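Long-range contacts in cellulosomal scaffoldin (Bacteroides cellulosolvens, PDB 1TYJ), which serves as a scaffold subunit of the cellulosome, here represented by a type-II cohesin module that probably binds dockerin modules during assembly of the complex: residues A[19-24]-A[110-115]; A[28-33]-A[64-69]; A[32-37]-A[85-90]; A[139-144]-A[157-162]. All coordinates share one frame; numbering follows the deposited sequence.

In the fold
Near the N terminus, 19-24 opens the widest loop, which interaction 1 closes at 110-115 by pairing two strands of one sheet. Interactions 2 and 3 are nested inside it, both starting from strand 30-38: interaction 2 closes first, on the loop at 64-69, and interaction 3 later, on 85-90 of strand 85-92, its neighbour in the second sheet. Side chains of Ile22 and Phe35 join interactions 1 and 3 across the core, while Leu67 and Arg90 connect interactions 2 and 3. Interaction 4 follows in series. It closes a short loop between 139-144 and 157-162, and its turn meets interaction 3 through a probable hydrogen bond from Asn36 N to Gly143 O. No loops cross.

Interaction 1: residues A[19-24]-A[110-115]; sequences TLTINV and VAKVTF
Thr19 and Thr114 cross obliquely on one face of an antiparallel strand pair, their hydroxyls joined by a hydrogen bond of 2.7 Å between Thr19 OG1 and Thr114 OG1, whose proton could come from either side. In both residues OG1 stands anti to the carbonyl carbon (chi1 -59° and -60°), which brings the two oxygens together across a non-hydrogen-bonded pair and satisfies the hydroxyl of buried Thr114. Along the same face Thr21 and Lys112 run alongside one another. The extended lysine chain passes its CG 3.8 Å from Thr21 OG1, so its methylenes cover the strand while the ammonium group extends beyond it. Short, beta-branched Thr19 and Thr21 and long, amphipathic Lys112 suit their partly exposed positions.

The other face is apolar. Leu20 and Val113 form a hydrogen-bonded pair, with Leu20 N 2.8 Å from Val113 O, and Leu20 CB approaches the edge of the Phe115 ring. Ile22 turns its branches toward the core, where they meet Phe35, Ile37 and Phe88 of the facing sheet. At this end the Ile22 side chain slants across that of Val110, with Ile22 CG2 4.1 Å from Val110 CG2, and Val24 meets Val110 at about a right angle, Val24 CG2 lying 3.9 Å from Val110 CG1.

Both Val110 and Ala111 stand opposite Ile22. Its carbonyl accepts a good bond from Val110 N (2.8 Å to Ile22 O) and a weak one from Ala111 N. Small Ala111 suits the confined core beside Tyr33 and Phe88. The doubled position is a classic beta bulge, set here in one sheet of the cohesin beta-sandwich.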
loop_
_atom_site.group_PDB
_atom_site.type_symbol
_atom_site.label_atom_id
_atom_site.label_comp_id
_atom_site.label_asym_id
_atom_site.label_seq_id
_atom_site.Cartn_x
_atom_site.Cartn_y
_atom_site.Cartn_z
ATOM N N THR A 19 -4.394 9.838 5.349
ATOM C CA THR A 19 -4.301 8.402 5.083
ATOM C C THR A 19 -4.473 8.069 3.601
ATOM O O THR A 19 -5.426 8.543 2.959
ATOM C CB THR A 19 -5.307 7.661 5.958
ATOM O OG1 THR A 19 -5.003 7.941 7.331
ATOM C CG2 THR A 19 -5.290 6.134 5.719
ATOM N N LEU A 20 -3.525 7.292 3.074
ATOM C CA LEU A 20 -3.633 6.691 1.754
ATOM C C LEU A 20 -4.249 5.297 1.926
ATOM O O LEU A 20 -3.616 4.402 2.502
ATOM C CB LEU A 20 -2.227 6.540 1.167
ATOM C CG LEU A 20 -2.143 6.065 -0.302
ATOM C CD1 LEU A 20 -2.680 7.181 -1.232
ATOM C CD2 LEU A 20 -0.712 5.681 -0.701
ATOM N N THR A 21 -5.472 5.109 1.435
ATOM C CA THR A 21 -6.061 3.785 1.405
ATOM C C THR A 21 -5.708 3.181 0.040
ATOM O O THR A 21 -5.875 3.842 -1.014
ATOM C CB THR A 21 -7.567 3.874 1.595
ATOM O OG1 THR A 21 -7.865 4.354 2.921
ATOM C CG2 THR A 21 -8.212 2.489 1.411
ATOM N N ILE A 22 -5.173 1.952 0.060
ATOM C CA ILE A 22 -4.685 1.313 -1.181
ATOM C C ILE A 22 -5.619 0.175 -1.494
ATOM O O ILE A 22 -5.829 -0.713 -0.651
ATOM C CB ILE A 22 -3.259 0.772 -1.038
ATOM C CG1 ILE A 22 -2.276 1.894 -0.613
ATOM C CG2 ILE A 22 -2.817 0.065 -2.355
ATOM C CD1 ILE A 22 -0.923 1.380 -0.132
ATOM N N ASN A 23 -6.212 0.248 -2.686
ATOM C CA ASN A 23 -7.194 -0.738 -3.167
ATOM C C ASN A 23 -6.661 -1.549 -4.343
ATOM O O ASN A 23 -5.767 -1.103 -5.075
ATOM C CB ASN A 23 -8.481 0.003 -3.612
ATOM C CG ASN A 23 -9.025 0.914 -2.503
ATOM O OD1 ASN A 23 -9.261 0.460 -1.409
ATOM N ND2 ASN A 23 -9.175 2.224 -2.793
ATOM N N VAL A 24 -7.214 -2.746 -4.534
ATOM C CA VAL A 24 -7.084 -3.416 -5.816
ATOM C C VAL A 24 -8.491 -3.444 -6.426
ATOM O O VAL A 24 -9.489 -3.395 -5.699
ATOM C CB VAL A 24 -6.500 -4.834 -5.704
ATOM C CG1 VAL A 24 -5.099 -4.763 -5.188
ATOM C CG2 VAL A 24 -7.321 -5.708 -4.767
ATOM N N VAL A 110 -6.699 -3.167 0.490
ATOM C CA VAL A 110 -5.678 -4.084 0.979
ATOM C C VAL A 110 -4.778 -3.556 2.101
ATOM O O VAL A 110 -4.225 -4.361 2.892
ATOM C CB VAL A 110 -4.797 -4.629 -0.185
ATOM C CG1 VAL A 110 -5.701 -5.182 -1.295
ATOM C CG2 VAL A 110 -3.814 -3.539 -0.753
ATOM N N ALA A 111 -4.604 -2.231 2.185
ATOM C CA ALA A 111 -3.698 -1.639 3.189
ATOM C C ALA A 111 -4.042 -0.188 3.289
ATOM O O ALA A 111 -4.622 0.393 2.339
ATOM C CB ALA A 111 -2.229 -1.770 2.748
ATOM N N LYS A 112 -3.642 0.416 4.406
ATOM C CA LYS A 112 -3.718 1.869 4.540
ATOM C C LYS A 112 -2.447 2.366 5.177
ATOM O O LYS A 112 -1.952 1.770 6.118
ATOM C CB LYS A 112 -4.885 2.321 5.401
ATOM C CG LYS A 112 -6.218 1.633 5.063
ATOM C CD LYS A 112 -7.292 2.072 6.008
ATOM C CE LYS A 112 -8.546 1.287 5.721
ATOM N NZ LYS A 112 -9.619 1.597 6.723
ATOM N N VAL A 113 -1.962 3.503 4.698
ATOM C CA VAL A 113 -0.775 4.108 5.280
ATOM C C VAL A 113 -1.132 5.524 5.662
ATOM O O VAL A 113 -1.557 6.319 4.822
ATOM C CB VAL A 113 0.380 4.151 4.283
ATOM C CG1 VAL A 113 1.609 4.858 4.866
ATOM C CG2 VAL A 113 0.761 2.762 3.822
ATOM N N THR A 114 -0.998 5.833 6.944
ATOM C CA THR A 114 -1.218 7.194 7.433
ATOM C C THR A 114 0.133 7.875 7.567
ATOM O O THR A 114 1.123 7.249 8.000
ATOM C CB THR A 114 -1.934 7.147 8.819
ATOM O OG1 THR A 114 -3.196 6.474 8.676
ATOM C CG2 THR A 114 -2.194 8.542 9.406
ATOM N N PHE A 115 0.156 9.168 7.210
ATOM C CA PHE A 115 1.319 10.029 7.353
ATOM C C PHE A 115 0.959 11.225 8.233
ATOM O O PHE A 115 -0.163 11.746 8.137
ATOM C CB PHE A 115 1.725 10.596 5.993
ATOM C CG PHE A 115 2.095 9.565 4.970
ATOM C CD1 PHE A 115 1.136 9.015 4.119
ATOM C CD2 PHE A 115 3.434 9.193 4.797
ATOM C CE1 PHE A 115 1.508 8.066 3.126
ATOM C CE2 PHE A 115 3.792 8.257 3.832
ATOM C CZ PHE A 115 2.834 7.710 2.992
#

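Interaction 2: residues A[28-33]-A[64-69]; sequences TNFSGY and GTLLQG. With EDO (1,2-ethanediol), chain C; EDO (1,2-ethanediol), chain B.
Ser31 and Leu67 bring the two backbones nearest, their CA atoms still 7.0 Å apart, where the start of strand 30-38 passes an irregular loop with no hydrogen bond between the segments. The gap is filled by side chains. Phe30 has its CG anti to the backbone N (chi1 177°), which swings the ring toward the loop, where Leu67 crosses it at about a right angle; Leu67 CG sits 3.7 Å from Phe30 CE1. Leu66 meets the same ring obliquely, with Leu66 CD1 4.1 Å from Phe30 CD1. The two methyls of Leu67 divide their work: CD1 touches the edge of Tyr33, in the ring plane and 3.6 Å from Tyr33 CD2, whereas CD2 rests against the main chain, 3.6 Å from Ser31 O. A branched leucine suits this place because one side chain serves two rings and a backbone.

The loop thus covers one end of the cohesin beta-sandwich core, since Phe30 and Leu66 also pack on Val110 of the opposing sheet. Leu67 adopts left-handed backbone angles; its main-chain N is hydrogen-bonded to Glu105 OE1 and its O to Arg90 NE. On the strand side, Gly32 N lies 3.7 Å above the Phe30 ring plane, nearer the ring's margin than its centre. Away from the loop, Thr28 N gives a hydrogen bond of 3.1 Å to O2 of the ethanediol of chain B, a molecule probably left from crystallisation.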
loop_
_atom_site.group_PDB
_atom_site.type_symbol
_atom_site.label_atom_id
_atom_site.label_comp_id
_atom_site.label_asym_id
_atom_site.label_seq_id
_atom_site.Cartn_x
_atom_site.Cartn_y
_atom_site.Cartn_z
ATOM N N THR A 28 -8.288 -10.774 -10.516
ATOM C CA THR A 28 -8.926 -12.067 -10.367
ATOM C C THR A 28 -8.265 -12.992 -9.331
ATOM O O THR A 28 -7.040 -13.186 -9.352
ATOM C CB THR A 28 -9.050 -12.757 -11.725
ATOM O OG1 THR A 28 -9.838 -11.905 -12.575
ATOM C CG2 THR A 28 -9.737 -14.136 -11.585
ATOM N N ASN A 29 -9.062 -13.560 -8.414
ATOM C CA ASN A 29 -8.581 -14.574 -7.457
ATOM C C ASN A 29 -7.365 -14.079 -6.664
ATOM O O ASN A 29 -6.448 -14.846 -6.347
ATOM C CB ASN A 29 -8.256 -15.910 -8.149
ATOM C CG ASN A 29 -9.444 -16.508 -8.866
ATOM O OD1 ASN A 29 -9.279 -17.275 -9.841
ATOM N ND2 ASN A 29 -10.651 -16.202 -8.375
ATOM N N PHE A 30 -7.398 -12.781 -6.342
ATOM C CA PHE A 30 -6.317 -12.108 -5.613
ATOM C C PHE A 30 -5.918 -12.814 -4.312
ATOM O O PHE A 30 -6.753 -13.019 -3.394
ATOM C CB PHE A 30 -6.803 -10.682 -5.292
ATOM C CG PHE A 30 -5.843 -9.876 -4.477
ATOM C CD1 PHE A 30 -6.203 -9.435 -3.203
ATOM C CD2 PHE A 30 -4.577 -9.529 -4.996
ATOM C CE1 PHE A 30 -5.325 -8.619 -2.432
ATOM C CE2 PHE A 30 -3.687 -8.742 -4.234
ATOM C CZ PHE A 30 -4.077 -8.288 -2.923
ATOM N N SER A 31 -4.613 -13.077 -4.171
ATOM C CA SER A 31 -4.123 -13.797 -2.980
ATOM C C SER A 31 -3.011 -13.062 -2.213
ATOM O O SER A 31 -2.583 -13.533 -1.146
ATOM C CB SER A 31 -3.587 -15.202 -3.349
ATOM O OG SER A 31 -2.327 -14.998 -4.010
ATOM N N GLY A 32 -2.516 -11.948 -2.743
ATOM C CA GLY A 32 -1.449 -11.262 -2.044
ATOM C C GLY A 32 -0.770 -10.194 -2.857
ATOM O O GLY A 32 -0.920 -10.139 -4.083
ATOM N N TYR A 33 -0.020 -9.338 -2.181
ATOM C CA TYR A 33 0.673 -8.225 -2.879
ATOM C C TYR A 33 1.982 -7.945 -2.199
ATOM O O TYR A 33 2.212 -8.346 -1.040
ATOM C CB TYR A 33 -0.169 -6.915 -2.855
ATOM C CG TYR A 33 -0.216 -6.312 -1.461
ATOM C CD1 TYR A 33 0.746 -5.383 -1.061
ATOM C CD2 TYR A 33 -1.148 -6.750 -0.506
ATOM C CE1 TYR A 33 0.789 -4.878 0.249
ATOM C CE2 TYR A 33 -1.126 -6.236 0.822
ATOM C CZ TYR A 33 -0.140 -5.312 1.185
ATOM O OH TYR A 33 -0.100 -4.789 2.455
ATOM N N GLY A 64 -6.573 -3.499 5.326
ATOM C CA GLY A 64 -7.824 -3.201 4.650
ATOM C C GLY A 64 -8.809 -4.319 4.951
ATOM O O GLY A 64 -8.708 -5.007 5.979
ATOM N N THR A 65 -9.757 -4.513 4.066
ATOM C CA THR A 65 -10.752 -5.567 4.282
ATOM C C THR A 65 -10.375 -6.887 3.593
ATOM O O THR A 65 -10.879 -7.955 3.971
ATOM C CB THR A 65 -12.135 -5.129 3.797
ATOM O OG1 THR A 65 -12.036 -4.828 2.422
ATOM C CG2 THR A 65 -12.561 -3.838 4.489
ATOM N N LEU A 66 -9.523 -6.820 2.559
ATOM C CA LEU A 66 -9.077 -8.041 1.891
ATOM C C LEU A 66 -7.903 -8.705 2.622
ATOM O O LEU A 66 -7.252 -8.095 3.483
ATOM C CB LEU A 66 -8.636 -7.721 0.440
ATOM C CG LEU A 66 -9.736 -7.122 -0.451
ATOM C CD1 LEU A 66 -9.270 -7.087 -1.937
ATOM C CD2 LEU A 66 -11.059 -7.861 -0.294
ATOM N N LEU A 67 -7.630 -9.962 2.259
ATOM C CA LEU A 67 -6.519 -10.714 2.873
ATOM C C LEU A 67 -6.745 -10.915 4.374
ATOM O O LEU A 67 -5.811 -11.013 5.169
ATOM C CB LEU A 67 -5.170 -10.041 2.555
ATOM C CG LEU A 67 -4.906 -9.861 1.051
ATOM C CD1 LEU A 67 -3.558 -9.133 0.836
ATOM C CD2 LEU A 67 -4.962 -11.206 0.302
ATOM N N GLN A 68 -8.026 -11.013 4.755
ATOM C CA GLN A 68 -8.396 -11.160 6.172
ATOM C C GLN A 68 -9.021 -12.515 6.462
ATOM O O GLN A 68 -9.343 -12.791 7.606
ATOM C CB GLN A 68 -9.320 -10.010 6.637
ATOM C CG GLN A 68 -8.593 -8.653 6.561
ATOM C CD GLN A 68 -7.334 -8.569 7.448
ATOM O OE1 GLN A 68 -6.265 -8.088 7.017
ATOM N NE2 GLN A 68 -7.465 -8.989 8.711
ATOM N N GLY A 69 -9.123 -13.360 5.439
ATOM C CA GLY A 69 -9.579 -14.738 5.609
ATOM C C GLY A 69 -8.583 -15.606 6.377
ATOM O O GLY A 69 -7.379 -15.284 6.468
HETATM C C1 EDO C . -12.961 -10.656 -10.766
HETATM O O1 EDO C . -12.570 -11.917 -11.327
HETATM C C2 EDO C . -12.794 -9.537 -11.791
HETATM O O2 EDO C . -11.448 -9.540 -12.298
HETATM C C1 EDO B . -5.611 -8.539 -13.351
HETATM O O1 EDO B . -6.664 -7.578 -13.241
HETATM C C2 EDO B . -6.180 -9.720 -14.112
HETATM O O2 EDO B . -7.290 -10.219 -13.351
#

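Interaction 3: residues A[32-37]-A[85-90]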
loop_
_atom_site.group_PDB
_atom_site.type_symbol
_atom_site.label_atom_id
_atom_site.label_comp_id
_atom_site.label_asym_id
_atom_site.label_seq_id
_atom_site.Cartn_x
_atom_site.Cartn_y
_atom_site.Cartn_z
ATOM N N GLY A 32 -2.516 -11.948 -2.743
ATOM C CA GLY A 32 -1.449 -11.262 -2.044
ATOM C C GLY A 32 -0.770 -10.194 -2.857
ATOM O O GLY A 32 -0.920 -10.139 -4.083
ATOM N N TYR A 33 -0.020 -9.338 -2.181
ATOM C CA TYR A 33 0.673 -8.225 -2.879
ATOM C C TYR A 33 1.982 -7.945 -2.199
ATOM O O TYR A 33 2.212 -8.346 -1.040
ATOM C CB TYR A 33 -0.169 -6.915 -2.855
ATOM C CG TYR A 33 -0.216 -6.312 -1.461
ATOM C CD1 TYR A 33 0.746 -5.383 -1.061
ATOM C CD2 TYR A 33 -1.148 -6.750 -0.506
ATOM C CE1 TYR A 33 0.789 -4.878 0.249
ATOM C CE2 TYR A 33 -1.126 -6.236 0.822
ATOM C CZ TYR A 33 -0.140 -5.312 1.185
ATOM O OH TYR A 33 -0.100 -4.789 2.455
ATOM N N GLN A 34 2.824 -7.208 -2.907
ATOM C CA GLN A 34 3.974 -6.528 -2.296
ATOM C C GLN A 34 4.079 -5.167 -2.971
ATOM O O GLN A 34 3.966 -5.078 -4.214
ATOM C CB GLN A 34 5.269 -7.325 -2.509
ATOM C CG GLN A 34 6.392 -6.764 -1.627
ATOM C CD GLN A 34 7.665 -7.557 -1.710
ATOM O OE1 GLN A 34 7.648 -8.768 -1.639
ATOM N NE2 GLN A 34 8.782 -6.859 -1.826
ATOM N N PHE A 35 4.318 -4.132 -2.171
ATOM C CA PHE A 35 4.449 -2.752 -2.675
ATOM C C PHE A 35 5.772 -2.127 -2.278
ATOM O O PHE A 35 6.256 -2.395 -1.168
ATOM C CB PHE A 35 3.354 -1.844 -2.103
ATOM C CG PHE A 35 1.950 -2.215 -2.507
ATOM C CD1 PHE A 35 0.898 -2.032 -1.599
ATOM C CD2 PHE A 35 1.663 -2.760 -3.785
ATOM C CE1 PHE A 35 -0.395 -2.322 -1.963
ATOM C CE2 PHE A 35 0.358 -3.077 -4.140
ATOM C CZ PHE A 35 -0.670 -2.855 -3.234
ATOM N N ASN A 36 6.333 -1.309 -3.180
ATOM C CA ASN A 36 7.437 -0.421 -2.857
ATOM C C ASN A 36 6.909 0.991 -3.122
ATOM O O ASN A 36 6.522 1.309 -4.262
ATOM C CB ASN A 36 8.642 -0.713 -3.759
ATOM C CG ASN A 36 9.890 -0.025 -3.253
ATOM O OD1 ASN A 36 10.324 1.018 -3.793
ATOM N ND2 ASN A 36 10.426 -0.543 -2.164
ATOM N N ILE A 37 6.860 1.815 -2.073
ATOM C CA ILE A 37 6.221 3.160 -2.126
ATOM C C ILE A 37 7.182 4.231 -1.671
ATOM O O ILE A 37 7.851 4.093 -0.646
ATOM C CB ILE A 37 4.934 3.195 -1.262
ATOM C CG1 ILE A 37 3.923 2.180 -1.792
ATOM C CG2 ILE A 37 4.365 4.636 -1.151
ATOM C CD1 ILE A 37 2.628 2.062 -0.931
ATOM N N VAL A 85 11.376 5.332 1.773
ATOM C CA VAL A 85 10.874 4.138 1.088
ATOM C C VAL A 85 10.107 3.220 2.048
ATOM O O VAL A 85 10.625 2.870 3.095
ATOM C CB VAL A 85 12.015 3.359 0.436
ATOM C CG1 VAL A 85 11.490 2.057 -0.206
ATOM C CG2 VAL A 85 12.701 4.248 -0.613
ATOM N N LEU A 86 8.861 2.907 1.681
ATOM C CA LEU A 86 8.101 1.875 2.379
ATOM C C LEU A 86 8.115 0.624 1.521
ATOM O O LEU A 86 7.879 0.696 0.331
ATOM C CB LEU A 86 6.657 2.317 2.574
ATOM C CG LEU A 86 6.477 3.584 3.422
ATOM C CD1 LEU A 86 5.045 4.082 3.303
ATOM C CD2 LEU A 86 6.869 3.322 4.877
ATOM N N ASN A 87 8.311 -0.548 2.122
ATOM C CA ASN A 87 8.266 -1.796 1.342
ATOM C C ASN A 87 7.559 -2.803 2.244
ATOM O O ASN A 87 8.042 -3.080 3.365
ATOM C CB ASN A 87 9.665 -2.309 1.029
ATOM C CG ASN A 87 9.664 -3.556 0.119
ATOM O OD1 ASN A 87 8.811 -3.731 -0.730
ATOM N ND2 ASN A 87 10.634 -4.398 0.293
ATOM N N PHE A 88 6.411 -3.300 1.789
ATOM C CA PHE A 88 5.654 -4.213 2.634
ATOM C C PHE A 88 4.734 -5.052 1.784
ATOM O O PHE A 88 4.496 -4.765 0.598
ATOM C CB PHE A 88 4.824 -3.410 3.680
ATOM C CG PHE A 88 3.855 -2.403 3.051
ATOM C CD1 PHE A 88 2.494 -2.751 2.856
ATOM C CD2 PHE A 88 4.300 -1.127 2.661
ATOM C CE1 PHE A 88 1.592 -1.845 2.289
ATOM C CE2 PHE A 88 3.416 -0.219 2.064
ATOM C CZ PHE A 88 2.062 -0.562 1.884
ATOM N N GLY A 89 4.174 -6.086 2.385
ATOM C CA GLY A 89 3.295 -6.946 1.606
ATOM C C GLY A 89 2.524 -7.845 2.549
ATOM O O GLY A 89 2.859 -7.967 3.746
ATOM N N ARG A 90 1.520 -8.518 1.987
ATOM C CA ARG A 90 0.735 -9.485 2.733
ATOM C C ARG A 90 0.199 -10.511 1.756
ATOM O O ARG A 90 -0.184 -10.172 0.629
ATOM C CB ARG A 90 -0.419 -8.795 3.477
ATOM C CG ARG A 90 -1.316 -9.782 4.279
ATOM C CD ARG A 90 -2.256 -8.968 5.181
ATOM N NE ARG A 90 -3.285 -9.801 5.806
ATOM C CZ ARG A 90 -3.177 -10.314 7.038
ATOM N NH1 ARG A 90 -2.073 -10.101 7.775
ATOM N NH2 ARG A 90 -4.185 -11.034 7.550
HETATM O O HOH W 1 11.355 -6.344 -1.508
#
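Phe88 packs between Tyr33, Phe35 and Ile37 on the inner face of two antiparallel strands, the tight side of the contact. The edge of the Phe35 ring points toward the Phe88 face in an offset edge-to-face arrangement, planes at 88° and centroids 5.9 Å apart. Tyr33 OH reaches the Phe88 edge in its plane, 3.3 Å from Phe88 CD1, while Ile37 CD1 lies obliquely, 3.8 Å from Phe88 CE2. The Phe88 ring gets there because its CG stands between the backbone N and carbonyl carbon (chi1 58°). Tyr33 likewise folds back, one ring face covering Arg90 N. On the same face buried Arg90 lays its CB against Tyr33 and carries its guanidinium away to a salt bridge with Asp75.

Gly89 suits this place because a CB would run into Tyr33 O; without one, Gln34 CA and Gly89 CA come to 4.0 Å. Regular backbone bonds join the pair, such as Phe35 N to Phe88 O at 2.8 Å. The aromatic cluster belongs to the core of the cohesin beta-sandwich, where Leu86 packs on Val113 of the other sheet.

The outer face is looser and wet. Gln34 and Asn87 slant past each other, amide planes 53° apart, linked by a weak hydrogen bond from Gln34 NE2 to Asn87 OD1 (3.3 Å). A water accepts from Asn87 ND2 at 2.7 Å and, weakly, from Gln34 NE2.

Interaction 4: residues A[139-144]-A[157-162]; sequences NAVDGT and SAYKVV
Thr144 and Tyr159 pass antiparallel until their hydroxyls meet: Tyr159 OH is hydrogen-bonded to Thr144 OG1 at 2.8 Å, though this bond is not settled, since the phenol proton has a second possible acceptor. Thr144 OG1 lies in the ring plane at the edge. Val141 approaches the same phenol tip to tip, its CB 3.4 Å from Tyr159 OH, and Val161 CG2 fits against the backbone of the turn, 3.5 Å from Val141 O. Compact, beta-branched valines pack closely beside the polar groups, and tyrosine is long enough to bring its hydroxyl to Thr144.

Behind this first shell Thr144 OG1, placed between its own backbone N and carbonyl carbon (chi1 71°), donates to Val141 O at 2.7 Å. That carbonyl is gripped twice, because Thr144 N also binds it, and Val141 N binds Thr144 O in return. With Asp142 and Gly143 both at positive phi, the geometry fits a type I' turn; glycine suits its second corner. The contact joins the two sheets along an edge of the sandwich: the turn leads into edge strand 144-148, and strand 160-161 runs parallel to strand 2-7 of the other sheet.

Toward solvent, two waters bridge exposed Asp142 to the Val161 backbone. Both donate to Asp142 OD2 at 2.7 Å; one also donates to Val161 O at 2.8 Å, the other accepts from Val161 N at 2.9 Å. Inward, Thr144 and Val161 pack on Phe131, and Tyr159 on Leu146.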
loop_
_atom_site.group_PDB
_atom_site.type_symbol
_atom_site.label_atom_id
_atom_site.label_comp_id
_atom_site.label_asym_id
_atom_site.label_seq_id
_atom_site.Cartn_x
_atom_site.Cartn_y
_atom_site.Cartn_z
ATOM N N ASN A 139 10.397 -8.309 -11.836
ATOM C CA ASN A 139 9.194 -8.337 -12.655
ATOM C C ASN A 139 8.082 -7.481 -12.038
ATOM O O ASN A 139 6.911 -7.693 -12.376
ATOM C CB ASN A 139 8.617 -9.758 -12.836
ATOM C CG ASN A 139 9.673 -10.838 -13.021
ATOM O OD1 ASN A 139 10.198 -11.010 -14.115
ATOM N ND2 ASN A 139 9.941 -11.617 -11.957
ATOM N N ALA A 140 8.414 -6.550 -11.128
ATOM C CA ALA A 140 7.370 -5.713 -10.543
ATOM C C ALA A 140 6.713 -4.857 -11.612
ATOM O O ALA A 140 7.328 -4.575 -12.657
ATOM C CB ALA A 140 7.906 -4.838 -9.421
ATOM N N VAL A 141 5.482 -4.448 -11.356
ATOM C CA VAL A 141 4.781 -3.503 -12.209
ATOM C C VAL A 141 4.649 -2.188 -11.466
ATOM O O VAL A 141 3.840 -2.065 -10.531
ATOM C CB VAL A 141 3.407 -4.025 -12.637
ATOM C CG1 VAL A 141 2.702 -3.026 -13.575
ATOM C CG2 VAL A 141 3.539 -5.413 -13.286
ATOM N N ASP A 142 5.462 -1.205 -11.854
ATOM C CA ASP A 142 5.432 0.118 -11.202
ATOM C C ASP A 142 5.451 -0.012 -9.668
ATOM O O ASP A 142 4.635 0.608 -8.957
ATOM C CB ASP A 142 4.222 0.929 -11.678
ATOM C CG ASP A 142 4.331 1.325 -13.154
ATOM O OD1 ASP A 142 5.442 1.165 -13.726
ATOM O OD2 ASP A 142 3.305 1.746 -13.736
ATOM N N GLY A 143 6.405 -0.804 -9.154
ATOM C CA GLY A 143 6.561 -0.942 -7.704
ATOM C C GLY A 143 5.507 -1.816 -7.044
ATOM O O GLY A 143 5.292 -1.710 -5.820
ATOM N N THR A 144 4.826 -2.661 -7.812
ATOM C CA THR A 144 3.815 -3.565 -7.212
ATOM C C THR A 144 3.990 -5.003 -7.727
ATOM O O THR A 144 4.403 -5.214 -8.868
ATOM C CB THR A 144 2.370 -3.094 -7.568
ATOM O OG1 THR A 144 2.089 -3.328 -8.967
ATOM C CG2 THR A 144 2.165 -1.606 -7.215
ATOM N N SER A 157 0.620 -6.236 -18.437
ATOM C CA SER A 157 -0.447 -6.214 -19.403
ATOM C C SER A 157 -1.783 -6.608 -18.771
ATOM O O SER A 157 -2.837 -6.404 -19.369
ATOM C CB SER A 157 -0.089 -7.102 -20.591
ATOM O OG SER A 157 -0.171 -8.458 -20.238
ATOM N N ALA A 158 -1.748 -7.097 -17.529
ATOM C CA ALA A 158 -2.964 -7.560 -16.827
ATOM C C ALA A 158 -3.590 -6.482 -15.939
ATOM O O ALA A 158 -4.804 -6.548 -15.602
ATOM C CB ALA A 158 -2.642 -8.761 -15.998
ATOM N N TYR A 159 -2.745 -5.549 -15.496
ATOM C CA TYR A 159 -3.206 -4.475 -14.628
ATOM C C TYR A 159 -2.346 -3.249 -14.714
ATOM O O TYR A 159 -1.202 -3.267 -15.225
ATOM C CB TYR A 159 -3.358 -4.936 -13.158
ATOM C CG TYR A 159 -2.065 -5.098 -12.429
ATOM C CD1 TYR A 159 -1.611 -4.112 -11.550
ATOM C CD2 TYR A 159 -1.297 -6.254 -12.592
ATOM C CE1 TYR A 159 -0.430 -4.291 -10.845
ATOM C CE2 TYR A 159 -0.088 -6.443 -11.904
ATOM C CZ TYR A 159 0.334 -5.463 -11.036
ATOM O OH TYR A 159 1.504 -5.630 -10.364
ATOM N N LYS A 160 -2.919 -2.156 -14.231
ATOM C CA LYS A 160 -2.225 -0.878 -14.227
ATOM C C LYS A 160 -2.161 -0.340 -12.799
ATOM O O LYS A 160 -2.983 -0.684 -11.972
ATOM C CB LYS A 160 -2.974 0.136 -15.080
ATOM C CG LYS A 160 -4.323 0.564 -14.523
ATOM C CD LYS A 160 -4.957 1.664 -15.373
ATOM C CE LYS A 160 -6.468 1.459 -15.567
ATOM N NZ LYS A 160 -7.311 2.021 -14.481
ATOM N N VAL A 161 -1.171 0.493 -12.539
ATOM C CA VAL A 161 -1.051 1.127 -11.222
ATOM C C VAL A 161 -1.437 2.590 -11.378
ATOM O O VAL A 161 -0.772 3.342 -12.108
ATOM C CB VAL A 161 0.398 0.972 -10.677
ATOM C CG1 VAL A 161 0.611 1.747 -9.357
ATOM C CG2 VAL A 161 0.750 -0.504 -10.530
ATOM N N VAL A 162 -2.509 3.001 -10.709
ATOM C CA VAL A 162 -2.930 4.403 -10.748
ATOM C C VAL A 162 -2.235 5.145 -9.619
ATOM O O VAL A 162 -2.461 4.860 -8.453
ATOM C CB VAL A 162 -4.436 4.558 -10.646
ATOM C CG1 VAL A 162 -4.859 6.072 -10.811
ATOM C CG2 VAL A 162 -5.132 3.653 -11.724
HETATM O O HOH W 2 1.964 3.860 -12.600
HETATM O O HOH W 3 0.952 0.722 -14.535
#